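Local coordinates for protein RsfP (Uncultured bacterium, PDB 4GLF) that probably cleaves nucleosides with phosphate at the bond between base and sugar, releasing the free base and a sugar phosphate, at residues G23-Q28 / V59-R64; S95-G100 / G197-P202; T127-G132 / T290-L295. All coordinates share one frame; numbering follows the deposited sequence.

Contact 1. Residues G23-Q28 / V59-R64; sequences GLYQMQ and VAFLTR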
loop_
_atom_site.group_PDB
_atom_site.type_symbol
_atom_site.label_atom_id
_atom_site.label_comp_id
_atom_site.label_asym_id
_atom_site.label_seq_id
_atom_site.Cartn_x
_atom_site.Cartn_y
_atom_site.Cartn_z
ATOM N N GLY A 23 -12.091 25.580 -15.382
ATOM C CA GLY A 23 -12.841 26.755 -15.048
ATOM C C GLY A 23 -12.392 27.376 -13.766
ATOM O O GLY A 23 -12.992 28.294 -13.270
ATOM N N LEU A 24 -11.298 26.874 -13.237
ATOM C CA LEU A 24 -10.477 27.626 -12.334
ATOM C C LEU A 24 -9.967 28.760 -13.195
ATOM O O LEU A 24 -9.788 29.857 -12.746
ATOM C CB LEU A 24 -9.331 26.787 -11.784
ATOM C CG LEU A 24 -9.527 26.030 -10.481
ATOM C CD1 LEU A 24 -8.231 25.390 -10.062
ATOM C CD2 LEU A 24 -10.034 26.914 -9.376
ATOM N N TYR A 25 -9.723 28.448 -14.452
ATOM C CA TYR A 25 -9.252 29.434 -15.401
ATOM C C TYR A 25 -10.396 30.212 -16.101
ATOM O O TYR A 25 -10.121 31.086 -16.875
ATOM C CB TYR A 25 -8.379 28.771 -16.489
ATOM C CG TYR A 25 -9.143 27.736 -17.303
ATOM C CD1 TYR A 25 -9.063 26.403 -16.953
ATOM C CD2 TYR A 25 -9.965 28.097 -18.387
ATOM C CE1 TYR A 25 -9.743 25.435 -17.650
ATOM C CE2 TYR A 25 -10.672 27.129 -19.096
ATOM C CZ TYR A 25 -10.546 25.793 -18.706
ATOM O OH TYR A 25 -11.203 24.748 -19.323
ATOM N N GLN A 26 -11.649 29.879 -15.855
ATOM C CA GLN A 26 -12.741 30.479 -16.579
ATOM C C GLN A 26 -13.206 31.742 -15.844
ATOM O O GLN A 26 -14.183 31.738 -15.091
ATOM C CB GLN A 26 -13.867 29.466 -16.782
ATOM C CG GLN A 26 -13.684 28.600 -18.028
ATOM C CD GLN A 26 -14.341 27.246 -17.884
ATOM O OE1 GLN A 26 -15.341 27.100 -17.185
ATOM N NE2 GLN A 26 -13.755 26.233 -18.509
ATOM N N MET A 27 -12.453 32.814 -16.052
ATOM C CA MET A 27 -12.689 34.098 -15.385
ATOM C C MET A 27 -12.217 35.156 -16.349
ATOM O O MET A 27 -11.136 34.999 -16.972
ATOM C CB MET A 27 -11.879 34.199 -14.092
ATOM C CG MET A 27 -10.470 33.614 -14.192
ATOM S SD MET A 27 -9.619 33.844 -12.619
ATOM C CE MET A 27 -8.197 32.783 -12.815
ATOM N N GLN A 28 -13.021 36.220 -16.472
ATOM C CA GLN A 28 -12.742 37.292 -17.432
ATOM C C GLN A 28 -11.396 37.962 -17.168
ATOM O O GLN A 28 -10.757 38.419 -18.109
ATOM C CB GLN A 28 -13.874 38.332 -17.463
ATOM C CG GLN A 28 -13.835 39.278 -18.658
ATOM C CD GLN A 28 -14.713 40.492 -18.465
ATOM O OE1 GLN A 28 -15.270 40.698 -17.390
ATOM N NE2 GLN A 28 -14.843 41.309 -19.509
ATOM N N VAL A 59 0.029 32.442 -16.332
ATOM C CA VAL A 59 -0.231 31.314 -15.413
ATOM C C VAL A 59 -0.677 30.124 -16.295
ATOM O O VAL A 59 -1.420 30.353 -17.274
ATOM C CB VAL A 59 -1.408 31.670 -14.492
ATOM C CG1 VAL A 59 -1.542 30.662 -13.386
ATOM C CG2 VAL A 59 -1.276 33.088 -13.891
ATOM N N ALA A 60 -0.159 28.909 -16.011
ATOM C CA ALA A 60 -0.631 27.633 -16.610
ATOM C C ALA A 60 -1.735 27.011 -15.713
ATOM O O ALA A 60 -1.591 26.938 -14.489
ATOM C CB ALA A 60 0.544 26.645 -16.758
ATOM N N PHE A 61 -2.852 26.580 -16.301
ATOM C CA PHE A 61 -3.908 25.901 -15.530
ATOM C C PHE A 61 -3.983 24.504 -16.098
ATOM O O PHE A 61 -4.076 24.331 -17.332
ATOM C CB PHE A 61 -5.287 26.530 -15.701
ATOM C CG PHE A 61 -5.407 27.882 -15.022
ATOM C CD1 PHE A 61 -4.816 29.012 -15.599
ATOM C CD2 PHE A 61 -6.013 28.008 -13.753
ATOM C CE1 PHE A 61 -4.884 30.241 -14.941
ATOM C CE2 PHE A 61 -6.141 29.283 -13.134
ATOM C CZ PHE A 61 -5.551 30.379 -13.696
ATOM N N LEU A 62 -3.972 23.522 -15.208
ATOM C CA LEU A 62 -4.019 22.111 -15.627
ATOM C C LEU A 62 -5.206 21.487 -14.894
ATOM O O LEU A 62 -5.291 21.535 -13.653
ATOM C CB LEU A 62 -2.731 21.379 -15.275
ATOM C CG LEU A 62 -2.498 19.943 -15.855
ATOM C CD1 LEU A 62 -1.012 19.522 -15.792
ATOM C CD2 LEU A 62 -3.311 18.953 -15.036
ATOM N N THR A 63 -6.148 20.925 -15.657
ATOM C CA THR A 63 -7.328 20.278 -15.085
ATOM C C THR A 63 -6.919 18.853 -14.758
ATOM O O THR A 63 -6.828 18.024 -15.647
ATOM C CB THR A 63 -8.454 20.295 -16.113
ATOM O OG1 THR A 63 -8.692 21.664 -16.448
ATOM C CG2 THR A 63 -9.748 19.643 -15.519
ATOM N N ARG A 64 -6.631 18.613 -13.501
ATOM C CA ARG A 64 -6.153 17.344 -13.018
ATOM C C ARG A 64 -6.956 16.112 -13.527
ATOM O O ARG A 64 -6.373 15.079 -13.904
ATOM C CB ARG A 64 -6.249 17.400 -11.450
ATOM C CG ARG A 64 -5.521 16.232 -10.832
ATOM C CD ARG A 64 -5.678 16.200 -9.322
ATOM N NE ARG A 64 -4.769 17.138 -8.642
ATOM C CZ ARG A 64 -5.175 18.216 -7.970
ATOM N NH1 ARG A 64 -6.464 18.516 -7.912
ATOM N NH2 ARG A 64 -4.263 18.999 -7.362
#
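Phe61 reaches from strand 57-63 into the loop Gly23-Gln28, and most of the contact gathers round its ring. The motif is a loop folded back over the mixed central sheet of the phosphorylase fold: the chain leaves strand 16-20, which runs parallel beside strand 57-63, and returns across its neighbour. With CG anti to the carbonyl carbon (chi1 -71°), Phe61 extends toward the loop and offers one ring face to Tyr25. There CB of Tyr25 stands 3.6 Å from the centroid of the Phe61 ring and 18° off its normal, a CH-pi contact. Farther round, Met27 CE comes in obliquely to 3.7 Å from Phe61 CZ, the thioether chain extended and nearly perpendicular to the phenylalanine. Leu24 adds its CB at 4.0 Å from Phe61 CD2, while its carbonyl oxygen is held by Gln250. A large, flat hydrocarbon suits position 61, since it can meet three loop residues at once, and Leu24 and Phe61 both also pack on Ile18. The inverse gamma turn centred on Gln26 bends the chain between Tyr25 and Met27, both of which meet the same ring. Two residues on, Thr63 joins in more lightly: its OG1 sits at the edge of the tyrosine ring, 4.1 Å from Tyr25 CE1. That ring swings back over its own loop because Tyr25 CG lies between the backbone N and the carbonyl carbon (chi1 62°), and the Gly23 N stands 3.2 Å above the plane of the Tyr25 ring, toward its rim.

Contact 2. Residues S95-G100 / G197-P202; sequences SVSAVG and GMTNMP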
loop_
_atom_site.group_PDB
_atom_site.type_symbol
_atom_site.label_atom_id
_atom_site.label_comp_id
_atom_site.label_asym_id
_atom_site.label_seq_id
_atom_site.Cartn_x
_atom_site.Cartn_y
_atom_site.Cartn_z
ATOM N N SER A 95 -1.693 23.715 -5.977
ATOM C CA SER A 95 -2.617 22.619 -6.229
ATOM C C SER A 95 -3.952 22.840 -5.476
ATOM O O SER A 95 -3.972 23.047 -4.260
ATOM C CB SER A 95 -1.983 21.338 -5.702
ATOM O OG SER A 95 -3.001 20.312 -5.773
ATOM N N VAL A 96 -5.061 22.768 -6.153
ATOM C CA VAL A 96 -6.308 23.086 -5.512
ATOM C C VAL A 96 -7.093 21.809 -5.460
ATOM O O VAL A 96 -7.253 21.139 -6.487
ATOM C CB VAL A 96 -7.074 24.178 -6.302
ATOM C CG1 VAL A 96 -8.443 24.440 -5.688
ATOM C CG2 VAL A 96 -6.257 25.481 -6.339
ATOM N N SER A 97 -7.557 21.396 -4.277
ATOM C CA SER A 97 -8.282 20.123 -4.247
ATOM C C SER A 97 -9.410 20.012 -3.210
ATOM O O SER A 97 -9.369 20.677 -2.149
ATOM C CB SER A 97 -7.299 18.962 -4.164
ATOM O OG SER A 97 -6.728 18.886 -2.895
ATOM N N ALA A 98 -10.423 19.201 -3.520
ATOM C CA ALA A 98 -11.581 19.024 -2.590
ATOM C C ALA A 98 -11.162 18.026 -1.521
ATOM O O ALA A 98 -10.449 17.042 -1.842
ATOM C CB ALA A 98 -12.837 18.549 -3.369
ATOM N N VAL A 99 -11.524 18.264 -0.249
ATOM C CA VAL A 99 -11.079 17.366 0.831
ATOM C C VAL A 99 -12.215 17.142 1.837
ATOM O O VAL A 99 -13.212 17.925 1.916
ATOM C CB VAL A 99 -9.774 17.835 1.610
ATOM C CG1 VAL A 99 -8.545 17.890 0.704
ATOM C CG2 VAL A 99 -10.018 19.175 2.302
ATOM N N GLY A 100 -12.129 16.012 2.529
ATOM C CA GLY A 100 -13.071 15.705 3.607
ATOM C C GLY A 100 -12.356 16.213 4.869
ATOM O O GLY A 100 -11.107 16.167 4.957
ATOM N N GLY A 197 -7.714 13.688 1.243
ATOM C CA GLY A 197 -8.017 13.695 -0.195
ATOM C C GLY A 197 -7.413 12.503 -0.931
ATOM O O GLY A 197 -6.892 11.584 -0.317
ATOM N N MET A 198 -7.512 12.520 -2.266
ATOM C CA MET A 198 -7.089 11.422 -3.075
ATOM C C MET A 198 -6.033 11.787 -4.121
ATOM O O MET A 198 -5.657 10.888 -4.888
ATOM C CB MET A 198 -8.340 10.846 -3.794
ATOM C CG MET A 198 -9.337 10.307 -2.796
ATOM S SD MET A 198 -10.700 9.547 -3.667
ATOM C CE MET A 198 -11.747 9.201 -2.253
ATOM N N THR A 199 -5.654 13.071 -4.237
ATOM C CA THR A 199 -4.889 13.537 -5.425
ATOM C C THR A 199 -3.511 14.181 -5.195
ATOM O O THR A 199 -2.753 14.268 -6.158
ATOM C CB THR A 199 -5.718 14.559 -6.289
ATOM O OG1 THR A 199 -6.088 15.658 -5.447
ATOM C CG2 THR A 199 -6.961 13.902 -6.855
ATOM N N ASN A 200 -3.168 14.634 -3.986
ATOM C CA ASN A 200 -1.978 15.438 -3.875
ATOM C C ASN A 200 -0.747 14.567 -3.673
ATOM O O ASN A 200 0.368 15.074 -3.689
ATOM C CB ASN A 200 -2.171 16.557 -2.848
ATOM C CG ASN A 200 -3.065 17.705 -3.412
ATOM O OD1 ASN A 200 -3.029 18.793 -2.902
ATOM N ND2 ASN A 200 -3.838 17.447 -4.503
ATOM N N MET A 201 -0.964 13.249 -3.531
ATOM C CA MET A 201 0.114 12.288 -3.710
ATOM C C MET A 201 -0.190 11.421 -4.882
ATOM O O MET A 201 -1.326 10.898 -4.968
ATOM C CB MET A 201 0.355 11.403 -2.432
ATOM C CG MET A 201 1.002 12.242 -1.290
ATOM S SD MET A 201 2.792 12.542 -1.637
ATOM C CE MET A 201 3.308 13.232 -0.073
ATOM N N PRO A 202 0.807 11.177 -5.772
ATOM C CA PRO A 202 2.273 11.531 -5.719
ATOM C C PRO A 202 2.626 12.927 -6.287
ATOM O O PRO A 202 3.798 13.227 -6.395
ATOM C CB PRO A 202 2.915 10.462 -6.623
ATOM C CG PRO A 202 1.830 10.249 -7.692
ATOM C CD PRO A 202 0.491 10.317 -6.940
HETATM O O HOH W 1 -9.047 14.696 -3.518
#
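This is a buried, mainly polar contact in which Ser95 and Ser97, on the inner strand 92-101 of the sheet, face Asn200 where the chain enters helix 200-209. The side chains of Ser95 and Ser97 point from the same side of the strand toward the carboxamide, and Val96 between them points away. With chi1 at 171°, Ser95 turns OG away from its own N and up to the amide, 3.2 Å from both OD1 and ND2 of Asn200. Ser97 OG is looser, 3.6 Å from Asn200 ND2. Ser97 also turns its CB to Thr199 OG1, at 3.7 Å. Serine suits both places, being short enough to let the amide come close to the strand. Farther along, strand 195-197 pairs antiparallel with the same strand. Gly197 has its N 4.3 Å from Val99 CG1, and a CB on this glycine would be tight against that methyl. Beyond it the chains part, and a water spans them, accepting from Met198 N at 2.9 Å and donating to Ala98 O. Met198 itself packs on His136 of the second subunit. The buried polar ends find clear partners outside the two segments: Asn200 OD1 is bonded to Thr216 OG1, which probably limits the turning of the amide, and Ser95 OG to Glu203. Strand and helix start thus meet through polar groups that bring their own partners.

Contact 3. Residues T127-G132 / T290-L295; sequences TFFGDG and TRLAAL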
loop_
_atom_site.group_PDB
_atom_site.type_symbol
_atom_site.label_atom_id
_atom_site.label_comp_id
_atom_site.label_asym_id
_atom_site.label_seq_id
_atom_site.Cartn_x
_atom_site.Cartn_y
_atom_site.Cartn_z
ATOM N N THR A 127 7.483 8.272 -8.514
ATOM C CA THR A 127 8.812 8.875 -8.750
ATOM C C THR A 127 9.069 8.918 -10.231
ATOM O O THR A 127 8.480 8.141 -11.012
ATOM C CB THR A 127 9.962 8.027 -8.060
ATOM O OG1 THR A 127 11.251 8.600 -8.311
ATOM C CG2 THR A 127 10.014 6.542 -8.513
ATOM N N PHE A 128 9.985 9.820 -10.623
ATOM C CA PHE A 128 10.461 9.815 -11.976
ATOM C C PHE A 128 11.643 8.881 -12.103
ATOM O O PHE A 128 12.104 8.648 -13.220
ATOM C CB PHE A 128 10.936 11.210 -12.405
ATOM C CG PHE A 128 9.824 12.191 -12.621
ATOM C CD1 PHE A 128 9.016 12.127 -13.772
ATOM C CD2 PHE A 128 9.682 13.282 -11.788
ATOM C CE1 PHE A 128 8.022 13.076 -14.013
ATOM C CE2 PHE A 128 8.723 14.251 -12.035
ATOM C CZ PHE A 128 7.866 14.145 -13.143
ATOM N N PHE A 129 12.216 8.460 -10.958
ATOM C CA PHE A 129 13.458 7.683 -10.963
ATOM C C PHE A 129 13.268 6.149 -11.073
ATOM O O PHE A 129 12.144 5.669 -11.105
ATOM C CB PHE A 129 14.331 8.139 -9.758
ATOM C CG PHE A 129 14.791 9.575 -9.953
ATOM C CD1 PHE A 129 13.987 10.644 -9.567
ATOM C CD2 PHE A 129 15.962 9.851 -10.666
ATOM C CE1 PHE A 129 14.345 11.977 -9.813
ATOM C CE2 PHE A 129 16.335 11.167 -10.922
ATOM C CZ PHE A 129 15.483 12.251 -10.536
ATOM N N GLY A 130 14.352 5.384 -11.142
ATOM C CA GLY A 130 14.270 3.960 -11.476
ATOM C C GLY A 130 14.710 3.851 -12.934
ATOM O O GLY A 130 14.975 4.871 -13.603
ATOM N N ASP A 131 14.808 2.607 -13.399
ATOM C CA ASP A 131 15.202 2.254 -14.756
ATOM C C ASP A 131 16.366 3.076 -15.277
ATOM O O ASP A 131 16.260 3.690 -16.381
ATOM C CB ASP A 131 13.993 2.323 -15.708
ATOM C CG ASP A 131 14.242 1.594 -17.021
ATOM O OD1 ASP A 131 14.984 0.572 -17.086
ATOM O OD2 ASP A 131 13.692 2.059 -18.022
ATOM N N GLY A 132 17.484 3.087 -14.527
ATOM C CA GLY A 132 18.718 3.769 -15.018
ATOM C C GLY A 132 19.171 5.031 -14.249
ATOM O O GLY A 132 20.251 5.585 -14.504
ATOM N N THR A 290 17.483 11.210 -21.698
ATOM C CA THR A 290 16.442 11.737 -22.545
ATOM C C THR A 290 15.110 11.801 -21.853
ATOM O O THR A 290 14.373 12.811 -21.958
ATOM C CB THR A 290 16.313 10.860 -23.807
ATOM O OG1 THR A 290 17.580 10.833 -24.460
ATOM C CG2 THR A 290 15.303 11.395 -24.778
ATOM N N ARG A 291 14.774 10.732 -21.167
ATOM C CA ARG A 291 13.554 10.629 -20.404
ATOM C C ARG A 291 13.516 11.664 -19.298
ATOM O O ARG A 291 12.501 12.169 -18.962
ATOM C CB ARG A 291 13.416 9.229 -19.833
ATOM C CG ARG A 291 12.064 8.896 -19.257
ATOM C CD ARG A 291 11.956 7.446 -18.850
ATOM N NE ARG A 291 12.926 7.076 -17.849
ATOM C CZ ARG A 291 13.934 6.244 -18.047
ATOM N NH1 ARG A 291 14.127 5.661 -19.199
ATOM N NH2 ARG A 291 14.753 5.994 -17.077
ATOM N N LEU A 292 14.651 11.941 -18.718
ATOM C CA LEU A 292 14.719 12.807 -17.540
ATOM C C LEU A 292 15.121 14.232 -17.866
ATOM O O LEU A 292 15.368 15.010 -16.952
ATOM C CB LEU A 292 15.716 12.275 -16.495
ATOM C CG LEU A 292 15.370 10.849 -15.923
ATOM C CD1 LEU A 292 16.452 10.380 -14.955
ATOM C CD2 LEU A 292 13.982 10.817 -15.263
ATOM N N ALA A 293 15.164 14.572 -19.151
ATOM C CA ALA A 293 15.892 15.754 -19.594
ATOM C C ALA A 293 15.414 17.003 -18.874
ATOM O O ALA A 293 16.243 17.782 -18.369
ATOM C CB ALA A 293 15.764 15.884 -21.112
ATOM N N ALA A 294 14.090 17.210 -18.809
ATOM C CA ALA A 294 13.559 18.485 -18.256
ATOM C C ALA A 294 13.831 18.616 -16.733
ATOM O O ALA A 294 13.876 19.718 -16.197
ATOM C CB ALA A 294 12.077 18.601 -18.518
ATOM N N LEU A 295 14.051 17.480 -16.060
ATOM C CA LEU A 295 14.314 17.437 -14.614
ATOM C C LEU A 295 15.768 17.770 -14.294
ATOM O O LEU A 295 16.077 18.202 -13.165
ATOM C CB LEU A 295 14.048 16.035 -14.074
ATOM C CG LEU A 295 12.632 15.515 -13.769
ATOM C CD1 LEU A 295 11.550 16.440 -14.283
ATOM C CD2 LEU A 295 12.372 14.036 -14.132
HETATM O O HOH W 2 14.117 7.234 -14.553
HETATM O O HOH W 3 16.216 3.844 -19.319
#
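Leu295 and Leu292, just beyond helix 286-291, are the bumps that fit against Phe128 and Phe129 of the loop Thr127-Gly132. The CD2 methyl of Leu295 sits over one face of the Phe128 ring, 3.8 Å from its centroid and 26° off the normal. Leu292 is a fork with a branch for each phenylalanine: CD2 presses on the backbone, 3.5 Å from Phe128 O, while CD1 approaches Phe129 CE2 obliquely at 4.1 Å. A leucine's two methyls diverge from one CG, so that Leu292 meets two neighbours while Leu295 puts one methyl on the ring. Above the apolar patch, Arg291 bends at chi3 (60°), laying its guanidinium against the loop. NH2 of Arg291 donates to Asp131 O at 2.8 Å, from above the carbonyl plane and with a bent N-H angle of 138°. The same nitrogen gives to a water that donates to Phe128 O and Gly130 O, and NH1 reaches Asp131 O through a second water. Asp131 OD2 adds a long salt bridge, charge only, 3.8 Å from Arg291 NH1 and well out of the guanidinium plane. A leucine in place of Arg291 would probably leave Asp131 O without this donor, the Asp131 carboxylate without a nearby positive charge and both waters short of a donor. A side chain on Gly130, at its positive phi, would press on Phe129 O; Asp131 N bonds Glu75 of the third subunit. Thr127 OG1 accepts from Phe129 N in an ST turn. The arrangement is a loop at the subunit interface whose carbonyls are bridged, directly or through water, to an arginine at a helix end.

In the fold
Contacts 1 and 2 lie on the same mixed sheet, their centres about 17 Å apart, with strand 16-20 running parallel between strands 57-63 and 92-101. They touch through Arg64, whose NH1 probably bonds Val96 O. Contact 3 stands toward the outside, with its centre about 24 Å from that of contact 2 and 28 Å from that of contact 1. Helix 200-209 joins the last two: it begins in contact 2, and farther along its Leu206 and Glu209 meet the loop 127-132. Along the chain contact 1 closes first, then the segments of contacts 2 and 3 alternate, so the chain returns to the loop 127-132 only after contact 2 has closed. Both also touch neighbouring subunits of the three-chain assembly.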